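Local structure of transcriptional regulator of the TetR/AcrR family (3DCF) at residues Q35-A40 against F80-S85; K75-F80 against P138-E143. The protein probably binds DNA through an N-terminal helix-turn-helix domain and regulates transcription as a TetR/AcrR-family repressor. All blocks are in the same frame, centred on the assembly; numbering follows the deposited sequence.

Contact 1 (Q35-A40 against F80-S85); sequences QIIKVA and FAIVNS
Ile-37 of helix 31-46 pushes its branched side chain against Ala-81 and Ile-82 of helix 75-98. Its CB points at the other helix, and there the two branches part. Ile-37 CG2, set anti to the backbone N by the chi1 of -64°, turns to Ile-82, where it lies 3.6 Å from Ile-82 CG1 and also meets Ile-82 CA. On the other branch Ile-37 CG1 passes Ala-81 CB at 4.1 Å, and Ile-37 CD1 settles beside the same methyl at 4.0 Å. One isoleucine thus straddles two consecutive residues of the opposing helix. Ile-82 answers alongside, its chain running past that of Ile-37 in the opposite direction, so that Ile-82 CD1 arrives near Ala-40 CB, a looser touch at 4.4 Å. The contact is wholly apolar. Around it the short helical segments cross at -99°, nearly perpendicular, with their axes 9.9 Å apart at closest approach; the Ile-37 and Ile-82 CA atoms come within 6.1 Å of each other. The crossing belongs to the helical DNA-binding domain of the TetR family, where the first helix packs on the helix that leads out to the C-terminal domain. Ala-40 also rests on Ile-57 of helix 54-61, part of the predicted helix-turn-helix motif, Phe-72 touches both Ile-36 and Ala-81, and Phe-44, further along helix 31-46, packs against Ile-82.

Contact 2 (K75-F80 against P138-E143); sequences KEDVLF and PERERE
Phe-80, on the second turn of helix 75-98, stands opposite Arg-140, on the first turn of helix 138-164, their CA atoms 8.2 Å apart, a gap bridged by side chains. Arg-140 reaches across it with its chain extended from CG to NE, laying CD over the centre of the Phe-80 ring, 3.7 Å from the centroid and only 6° off the normal: a CH-pi contact. CB of the arginine lies nearer the rim, 3.7 Å from Phe-80 CE1. The ring is carried toward the arginine with CG anti to the backbone N (chi1 173°). Here the DNA-binding domain meets the C-terminal domain of a TetR-type regulator, helix 75-98 being the connection between them. Beyond the ring the guanidinium ends at Asp-77, one helical turn back, in a salt bridge of 2.9 Å between Arg-140 NH1 and Asp-77 OD1. The oxygen sits over a face of the guanidinium, with Arg-140 NH2 also 3.1 Å from Asp-77 OD1, and the carboxylate and guanidinium planes are 40° apart. The other carboxylate oxygen, OD2, has a weak hydrogen bond to Ser-74 OG, while Met-144, one turn beyond Arg-140, also touches Phe-80.

From the N terminus, helix 31-46 supplies the first half of contact 1; the chain then passes through helices 54-61 and 65-71 before helix 75-98 returns to close that loop. Contact 2 starts on the same helix, a little before the second half of contact 1, and closes a longer loop when helix 138-164 comes back after helices 104-121 and 123-130. The segments alternate along the chain, so the two loops cross, and they share Phe-80. Their centres are 12 Å apart. Helix 75-98 is thereby held to helix 31-46 of the N-terminal DNA-binding domain by contact 1 and to the C-terminal domain by contact 2, with Ala-40 CB packing 3.4 Å from Val-78 CG1 between them.

Contact 1 (Q35-A40 against F80-S85)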
loop_
_atom_site.group_PDB
_atom_site.type_symbol
_atom_site.label_atom_id
_atom_site.label_comp_id
_atom_site.label_asym_id
_atom_site.label_seq_id
_atom_site.Cartn_x
_atom_site.Cartn_y
_atom_site.Cartn_z
ATOM N N GLN A 35 7.487 -15.475 -28.158
ATOM C CA GLN A 35 6.964 -16.843 -28.122
ATOM C C GLN A 35 7.388 -17.504 -26.797
ATOM O O GLN A 35 6.579 -18.192 -26.172
ATOM C CB GLN A 35 7.445 -17.667 -29.334
ATOM C CG GLN A 35 6.537 -18.828 -29.701
ATOM N N ILE A 36 8.639 -17.264 -26.375
ATOM C CA ILE A 36 9.166 -17.772 -25.101
ATOM C C ILE A 36 8.462 -17.141 -23.884
ATOM O O ILE A 36 8.147 -17.856 -22.921
ATOM C CB ILE A 36 10.716 -17.608 -24.992
ATOM C CG1 ILE A 36 11.420 -18.559 -25.963
ATOM C CG2 ILE A 36 11.215 -17.947 -23.585
ATOM C CD1 ILE A 36 12.854 -18.179 -26.241
ATOM N N ILE A 37 8.215 -15.829 -23.921
ATOM C CA ILE A 37 7.493 -15.149 -22.819
ATOM C C ILE A 37 6.040 -15.668 -22.698
ATOM O O ILE A 37 5.573 -15.936 -21.591
ATOM C CB ILE A 37 7.510 -13.582 -22.951
ATOM C CG1 ILE A 37 8.939 -13.025 -22.835
ATOM C CG2 ILE A 37 6.639 -12.928 -21.857
ATOM C CD1 ILE A 37 9.068 -11.563 -23.275
ATOM N N LYS A 38 5.361 -15.816 -23.836
ATOM C CA LYS A 38 3.973 -16.307 -23.889
ATOM C C LYS A 38 3.863 -17.757 -23.396
ATOM O O LYS A 38 2.996 -18.077 -22.564
ATOM C CB LYS A 38 3.403 -16.183 -25.311
ATOM N N VAL A 39 4.751 -18.618 -23.902
ATOM C CA VAL A 39 4.806 -20.026 -23.488
ATOM C C VAL A 39 5.125 -20.154 -21.976
ATOM O O VAL A 39 4.497 -20.961 -21.288
ATOM C CB VAL A 39 5.792 -20.845 -24.381
ATOM C CG1 VAL A 39 6.080 -22.235 -23.783
ATOM C CG2 VAL A 39 5.234 -20.963 -25.813
ATOM N N ALA A 40 6.072 -19.345 -21.480
ATOM C CA ALA A 40 6.437 -19.318 -20.050
ATOM C C ALA A 40 5.264 -18.843 -19.166
ATOM O O ALA A 40 5.048 -19.405 -18.091
ATOM C CB ALA A 40 7.670 -18.441 -19.815
ATOM N N PHE A 80 11.088 -11.665 -14.965
ATOM C CA PHE A 80 11.312 -10.219 -15.160
ATOM C C PHE A 80 10.730 -9.767 -16.510
ATOM O O PHE A 80 9.978 -8.789 -16.571
ATOM C CB PHE A 80 12.805 -9.859 -15.080
ATOM C CG PHE A 80 13.103 -8.423 -15.448
ATOM C CD1 PHE A 80 12.838 -7.387 -14.541
ATOM C CD2 PHE A 80 13.628 -8.099 -16.713
ATOM C CE1 PHE A 80 13.091 -6.032 -14.889
ATOM C CE2 PHE A 80 13.890 -6.759 -17.075
ATOM C CZ PHE A 80 13.627 -5.720 -16.157
ATOM N N ALA A 81 11.093 -10.492 -17.571
ATOM C CA ALA A 81 10.605 -10.244 -18.928
ATOM C C ALA A 81 9.069 -10.194 -19.011
ATOM O O ALA A 81 8.531 -9.318 -19.688
ATOM C CB ALA A 81 11.155 -11.298 -19.885
ATOM N N ILE A 82 8.389 -11.121 -18.321
ATOM C CA ILE A 82 6.904 -11.157 -18.256
ATOM C C ILE A 82 6.342 -9.906 -17.560
ATOM O O ILE A 82 5.382 -9.298 -18.056
ATOM C CB ILE A 82 6.350 -12.421 -17.519
ATOM C CG1 ILE A 82 6.668 -13.699 -18.297
ATOM C CG2 ILE A 82 4.815 -12.352 -17.338
ATOM C CD1 ILE A 82 6.450 -14.960 -17.470
ATOM N N VAL A 83 6.953 -9.536 -16.430
ATOM C CA VAL A 83 6.549 -8.343 -15.667
ATOM C C VAL A 83 6.861 -7.038 -16.420
ATOM O O VAL A 83 6.020 -6.130 -16.425
ATOM C CB VAL A 83 7.189 -8.300 -14.260
ATOM C CG1 VAL A 83 6.785 -7.015 -13.509
ATOM C CG2 VAL A 83 6.786 -9.545 -13.464
ATOM N N ASN A 84 8.044 -6.944 -17.043
ATOM C CA ASN A 84 8.421 -5.728 -17.803
ATOM C C ASN A 84 7.495 -5.518 -19.010
ATOM O O ASN A 84 7.184 -4.376 -19.343
ATOM C CB ASN A 84 9.909 -5.730 -18.224
ATOM C CG ASN A 84 10.435 -4.326 -18.634
ATOM O OD1 ASN A 84 9.856 -3.288 -18.293
ATOM N ND2 ASN A 84 11.561 -4.308 -19.353
ATOM N N SER A 85 7.041 -6.619 -19.620
ATOM C CA SER A 85 6.075 -6.595 -20.727
ATOM C C SER A 85 4.710 -6.057 -20.273
ATOM O O SER A 85 4.168 -5.159 -20.915
ATOM C CB SER A 85 5.917 -8.001 -21.333
ATOM O OG SER A 85 4.921 -8.045 -22.344
#

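Contact 2 (K75-F80 against P138-E143)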
loop_
_atom_site.group_PDB
_atom_site.type_symbol
_atom_site.label_atom_id
_atom_site.label_comp_id
_atom_site.label_asym_id
_atom_site.label_seq_id
_atom_site.Cartn_x
_atom_site.Cartn_y
_atom_site.Cartn_z
ATOM N N LYS A 75 14.998 -18.885 -14.844
ATOM C CA LYS A 75 13.533 -18.705 -14.774
ATOM C C LYS A 75 13.139 -17.325 -14.178
ATOM O O LYS A 75 12.060 -16.798 -14.475
ATOM C CB LYS A 75 12.869 -19.852 -13.986
ATOM C CG LYS A 75 13.261 -19.946 -12.496
ATOM C CD LYS A 75 12.788 -21.246 -11.842
ATOM C CE LYS A 75 11.301 -21.276 -11.605
ATOM N NZ LYS A 75 10.953 -22.545 -10.918
ATOM N N GLU A 76 14.022 -16.762 -13.342
ATOM C CA GLU A 76 13.846 -15.431 -12.745
ATOM C C GLU A 76 13.951 -14.356 -13.831
ATOM O O GLU A 76 13.165 -13.405 -13.832
ATOM C CB GLU A 76 14.869 -15.158 -11.617
ATOM C CG GLU A 76 14.638 -15.942 -10.289
ATOM C CD GLU A 76 14.956 -17.453 -10.350
ATOM O OE1 GLU A 76 15.903 -17.856 -11.072
ATOM O OE2 GLU A 76 14.261 -18.240 -9.659
ATOM N N ASP A 77 14.924 -14.517 -14.740
ATOM C CA ASP A 77 15.079 -13.624 -15.903
ATOM C C ASP A 77 13.854 -13.705 -16.831
ATOM O O ASP A 77 13.527 -12.709 -17.468
ATOM C CB ASP A 77 16.364 -13.927 -16.712
ATOM C CG ASP A 77 17.652 -13.659 -15.926
ATOM O OD1 ASP A 77 17.711 -12.653 -15.175
ATOM O OD2 ASP A 77 18.620 -14.451 -16.073
ATOM N N VAL A 78 13.205 -14.879 -16.917
ATOM C CA VAL A 78 11.956 -15.041 -17.689
ATOM C C VAL A 78 10.819 -14.306 -16.971
ATOM O O VAL A 78 10.019 -13.628 -17.619
ATOM C CB VAL A 78 11.547 -16.523 -17.912
ATOM C CG1 VAL A 78 10.275 -16.599 -18.734
ATOM C CG2 VAL A 78 12.662 -17.300 -18.619
ATOM N N LEU A 79 10.768 -14.430 -15.641
ATOM C CA LEU A 79 9.751 -13.741 -14.848
ATOM C C LEU A 79 9.859 -12.198 -14.932
ATOM O O LEU A 79 8.820 -11.516 -14.984
ATOM C CB LEU A 79 9.761 -14.214 -13.399
ATOM C CG LEU A 79 8.578 -13.771 -12.515
ATOM C CD1 LEU A 79 7.190 -14.117 -13.097
ATOM C CD2 LEU A 79 8.745 -14.395 -11.137
ATOM N N PHE A 80 11.088 -11.665 -14.965
ATOM C CA PHE A 80 11.312 -10.219 -15.160
ATOM C C PHE A 80 10.730 -9.767 -16.510
ATOM O O PHE A 80 9.978 -8.789 -16.571
ATOM C CB PHE A 80 12.805 -9.859 -15.080
ATOM C CG PHE A 80 13.103 -8.423 -15.448
ATOM C CD1 PHE A 80 12.838 -7.387 -14.541
ATOM C CD2 PHE A 80 13.628 -8.099 -16.713
ATOM C CE1 PHE A 80 13.091 -6.032 -14.889
ATOM C CE2 PHE A 80 13.890 -6.759 -17.075
ATOM C CZ PHE A 80 13.627 -5.720 -16.157
ATOM N N PRO A 138 20.186 -4.569 -9.292
ATOM C CA PRO A 138 20.120 -3.086 -9.268
ATOM C C PRO A 138 19.560 -2.413 -10.514
ATOM O O PRO A 138 18.621 -1.641 -10.403
ATOM C CB PRO A 138 21.583 -2.663 -9.050
ATOM C CG PRO A 138 22.212 -3.789 -8.370
ATOM C CD PRO A 138 21.500 -5.044 -8.804
ATOM N N GLU A 139 20.114 -2.744 -11.678
ATOM C CA GLU A 139 19.666 -2.161 -12.963
ATOM C C GLU A 139 18.205 -2.485 -13.307
ATOM O O GLU A 139 17.499 -1.638 -13.863
ATOM C CB GLU A 139 20.609 -2.549 -14.130
ATOM C CG GLU A 139 22.024 -1.927 -14.044
ATOM C CD GLU A 139 22.052 -0.400 -14.154
ATOM O OE1 GLU A 139 21.065 0.200 -14.624
ATOM O OE2 GLU A 139 23.075 0.214 -13.777
ATOM N N ARG A 140 17.759 -3.687 -12.946
ATOM C CA ARG A 140 16.375 -4.088 -13.158
ATOM C C ARG A 140 15.460 -3.305 -12.208
ATOM O O ARG A 140 14.386 -2.856 -12.632
ATOM C CB ARG A 140 16.215 -5.600 -13.038
ATOM C CG ARG A 140 17.114 -6.331 -14.039
ATOM C CD ARG A 140 16.691 -7.754 -14.335
ATOM N NE ARG A 140 17.661 -8.410 -15.226
ATOM C CZ ARG A 140 17.465 -9.538 -15.921
ATOM N NH1 ARG A 140 16.302 -10.201 -15.888
ATOM N NH2 ARG A 140 18.454 -10.011 -16.687
ATOM N N GLU A 141 15.894 -3.107 -10.954
ATOM C CA GLU A 141 15.141 -2.292 -9.993
ATOM C C GLU A 141 15.058 -0.845 -10.496
ATOM O O GLU A 141 13.983 -0.248 -10.450
ATOM C CB GLU A 141 15.758 -2.321 -8.585
ATOM C CG GLU A 141 15.730 -3.675 -7.856
ATOM C CD GLU A 141 14.361 -4.115 -7.349
ATOM O OE1 GLU A 141 13.352 -3.410 -7.566
ATOM O OE2 GLU A 141 14.304 -5.193 -6.717
ATOM N N ARG A 142 16.184 -0.305 -10.984
ATOM C CA ARG A 142 16.244 1.060 -11.548
ATOM C C ARG A 142 15.219 1.274 -12.657
ATOM O O ARG A 142 14.588 2.338 -12.726
ATOM C CB ARG A 142 17.656 1.422 -12.060
ATOM C CG ARG A 142 18.698 1.612 -10.942
ATOM C CD ARG A 142 20.052 2.148 -11.421
ATOM N NE ARG A 142 19.978 3.571 -11.729
ATOM C CZ ARG A 142 19.876 4.134 -12.938
ATOM N NH1 ARG A 142 19.883 3.431 -14.077
ATOM N NH2 ARG A 142 19.801 5.467 -13.010
ATOM N N GLU A 143 15.053 0.255 -13.498
ATOM C CA GLU A 143 14.068 0.274 -14.583
ATOM C C GLU A 143 12.643 0.359 -14.022
ATOM O O GLU A 143 11.845 1.135 -14.536
ATOM C CB GLU A 143 14.228 -0.956 -15.492
ATOM C CG GLU A 143 13.386 -0.973 -16.781
ATOM C CD GLU A 143 13.687 0.164 -17.736
ATOM O OE1 GLU A 143 14.821 0.688 -17.721
ATOM O OE2 GLU A 143 12.789 0.520 -18.529
#